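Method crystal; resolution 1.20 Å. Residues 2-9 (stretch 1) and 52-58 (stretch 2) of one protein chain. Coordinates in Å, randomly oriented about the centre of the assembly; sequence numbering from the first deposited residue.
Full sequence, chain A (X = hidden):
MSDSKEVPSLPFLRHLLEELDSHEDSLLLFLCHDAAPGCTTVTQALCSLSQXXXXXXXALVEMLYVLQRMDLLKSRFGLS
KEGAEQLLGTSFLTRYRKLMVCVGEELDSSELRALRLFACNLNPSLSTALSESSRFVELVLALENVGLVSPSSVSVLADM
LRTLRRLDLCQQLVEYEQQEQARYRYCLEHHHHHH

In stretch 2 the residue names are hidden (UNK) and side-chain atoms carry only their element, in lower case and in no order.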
# COMPACT_ATOMS: atom_id res chain seq x y z
N SER A 2 5.93 21.27 17.95
CA SER A 2 6.04 20.77 16.55
C SER A 2 5.61 21.84 15.55
O SER A 2 4.88 22.77 15.90
CB SER A 2 5.17 19.52 16.37
OG SER A 2 5.61 18.46 17.20
N ASP A 3 6.07 21.70 14.31
CA ASP A 3 5.74 22.65 13.25
C ASP A 3 4.42 22.29 12.59
O ASP A 3 4.33 21.32 11.85
CB ASP A 3 6.86 22.67 12.21
CG ASP A 3 6.53 23.55 11.02
OD1 ASP A 3 6.12 24.71 11.22
OD2 ASP A 3 6.68 23.08 9.87
N SER A 4 3.39 23.09 12.86
CA SER A 4 2.06 22.85 12.30
C SER A 4 2.04 22.93 10.78
O SER A 4 1.15 22.38 10.14
CB SER A 4 1.06 23.87 12.87
OG SER A 4 1.38 25.18 12.46
N LYS A 5 3.04 23.60 10.21
CA LYS A 5 3.12 23.75 8.76
C LYS A 5 3.17 22.40 8.03
O LYS A 5 2.68 22.28 6.91
CB LYS A 5 4.36 24.57 8.38
CG LYS A 5 4.57 24.69 6.87
CD LYS A 5 5.86 25.41 6.54
CE LYS A 5 6.08 25.47 5.03
NZ LYS A 5 7.35 26.15 4.67
N GLU A 6 3.76 21.40 8.67
CA GLU A 6 3.88 20.08 8.07
C GLU A 6 2.63 19.23 8.27
O GLU A 6 2.60 18.06 7.89
CB GLU A 6 5.09 19.34 8.64
CG GLU A 6 4.97 19.01 10.12
CD GLU A 6 6.22 18.35 10.67
OE1 GLU A 6 7.30 18.96 10.62
OE2 GLU A 6 6.11 17.20 11.17
N VAL A 7 1.60 19.82 8.87
CA VAL A 7 0.36 19.10 9.12
C VAL A 7 -0.86 19.79 8.50
O VAL A 7 -1.36 20.79 9.02
CB VAL A 7 0.11 18.95 10.64
CG1 VAL A 7 -1.17 18.17 10.89
CG2 VAL A 7 1.29 18.26 11.30
N PRO A 8 -1.35 19.26 7.37
CA PRO A 8 -2.52 19.84 6.71
C PRO A 8 -3.76 19.62 7.57
O PRO A 8 -3.89 18.58 8.22
CB PRO A 8 -2.59 19.06 5.39
CG PRO A 8 -1.16 18.70 5.13
CD PRO A 8 -0.70 18.26 6.50
N SER A 9 -4.67 20.59 7.59
CA SER A 9 -5.88 20.46 8.41
C SER A 9 -6.76 19.33 7.89
O SER A 9 -6.79 19.06 6.69
CB SER A 9 -6.67 21.76 8.39
OG SER A 9 -7.37 21.92 7.17
N UNK A 52 -1.97 10.69 15.79
CA UNK A 52 -0.59 10.28 15.99
C UNK A 52 0.40 11.24 15.35
O UNK A 52 1.61 11.04 15.44
o UNK A 52 -2.10 6.27 14.41
c UNK A 52 -1.22 6.51 15.23
c UNK A 52 -0.38 8.88 15.38
n UNK A 52 -0.21 5.67 15.46
c UNK A 52 -1.22 7.79 16.03
N UNK A 53 -0.12 12.29 14.72
CA UNK A 53 0.70 13.28 14.03
C UNK A 53 1.53 12.59 12.95
O UNK A 53 2.71 12.89 12.76
n UNK A 53 3.10 17.54 14.91
c UNK A 53 1.60 14.04 15.00
c UNK A 53 2.09 15.35 14.42
c UNK A 53 3.87 17.79 13.85
c UNK A 53 2.83 16.20 15.43
n UNK A 53 4.45 16.79 13.20
n UNK A 53 4.06 19.03 13.45
N UNK A 54 0.90 11.65 12.26
CA UNK A 54 1.57 10.92 11.18
C UNK A 54 1.01 11.41 9.85
O UNK A 54 1.53 11.07 8.79
n UNK A 54 2.07 5.18 13.85
c UNK A 54 1.71 7.28 12.57
c UNK A 54 2.01 8.77 12.50
c UNK A 54 1.33 9.42 11.31
c UNK A 54 2.39 6.63 13.77
N UNK A 55 -0.05 12.21 9.92
CA UNK A 55 -0.69 12.74 8.73
C UNK A 55 -0.02 14.05 8.31
O UNK A 55 -0.59 15.13 8.45
c UNK A 55 -3.14 13.13 7.83
c UNK A 55 -2.18 12.97 9.01
c UNK A 55 -4.56 13.20 8.35
c UNK A 55 -2.99 11.97 6.86
N UNK A 56 1.20 13.92 7.80
CA UNK A 56 2.00 15.06 7.38
C UNK A 56 1.83 15.35 5.89
O UNK A 56 1.20 14.59 5.16
o UNK A 56 3.88 13.64 6.86
c UNK A 56 3.74 14.52 9.10
c UNK A 56 3.48 14.79 7.62
N UNK A 57 2.41 16.47 5.46
CA UNK A 57 2.37 16.85 4.06
C UNK A 57 3.00 15.72 3.25
O UNK A 57 2.46 15.29 2.23
c UNK A 57 2.15 18.69 1.66
c UNK A 57 4.51 17.89 1.77
c UNK A 57 3.43 18.70 2.46
c UNK A 57 3.16 18.16 3.87
N UNK A 58 4.15 15.24 3.72
CA UNK A 58 4.85 14.16 3.04
C UNK A 58 3.99 12.91 2.90
O UNK A 58 3.96 12.30 1.84
c UNK A 58 6.14 13.83 3.79
O HOH W 1 -3.22 16.30 9.07

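Position 52 carries three carbons in an unbranched run, the third bearing one oxygen and one nitrogen, and it is out of reach of stretch 1. That is a carboxamide at the end of two methylenes, and the residue is Gln-52.

Position 53 has three carbons, then a nitrogen, then a carbon bearing two more nitrogens, seven side-chain atoms in all. The chain is extended through its first three torsions, and its planar end lies among Ser-2, Asp-3, Glu-6 and Val-7. A guanidinium is the group that fits, so this is Arg-53. Its backbone is the first after a helix to leave helical angles, with a positive phi (58°) and two bonds back into the last turn, a Schellman motif. Although its CA-to-CB bond points sideways, the end of the side chain comes much nearer to stretch 1. Arg-53 NH1 donates to Glu-6 OE2 at 2.7 Å in a nearly straight hydrogen bond (174°) that forms part of a salt bridge, while Arg-53 NH2 lies 2.8 Å from the backbone atom Asp-3 O. Both oxygens lie at the edge of the guanidinium, near its plane. Its opposite faces are covered by Ser-2 CB, 3.2 Å from Arg-53 NH2, and Val-7 CG2, 3.6 Å from the same nitrogen.

At position 54, four carbons in a row end in a nitrogen and touch nothing on stretch 1; the pattern is that of a lysine. The side chain of Lys-54 is extended from chi2 onward, and its CA-to-CB bond points away from stretch 1.

Four carbons, forked at the second, mark position 55, whose backbone O lies near Pro-8 and Val-7. The fork lies one carbon beyond CB, which identifies Leu-55. Here the backbone makes the approach: Leu-55 O lies 3.7 Å from Pro-8 CD and 3.9 Å from Val-7 CG1.

The first side-chain carbon at position 56 bears one oxygen and one carbon, and the CA of this position meets Glu-6 O. This branching at CB, with a hydroxyl and a methyl, belongs to Thr-56. It occupies an N-cap position, its side chain capping a backbone N just past the stretch. Thr-56 CA approaches Glu-6 O to 3.1 Å in a CA-H...O contact.

Position 57 again shows four carbons forked at the second, with its backbone N close to Glu-6 and Pro-8; it is Leu-57. Leu-57 N donates a hydrogen bond to Glu-6 O at 2.9 Å (142°) and also lies 3.7 Å from Pro-8 CD.

A single side-chain carbon at position 58, with no contact to stretch 1, gives Ala-58.

The contact thus joins a long polar reach to a close backbone meeting. Arg-53 extends to the Glu-6 carboxylate, while the Glu-6 carbonyl receives the N-H of Leu-57, so one residue of stretch 1 anchors both parts. Pro-8 packs beside the backbone from Leu-55 to Leu-57, and a water donates to both Pro-8 O (2.5 Å from the water oxygen) and Leu-55 O (2.9 Å), bridging the stretches. Together they bury 412 Å², counted over both sides.

Stretch 2 (52-58) QRKLTLA
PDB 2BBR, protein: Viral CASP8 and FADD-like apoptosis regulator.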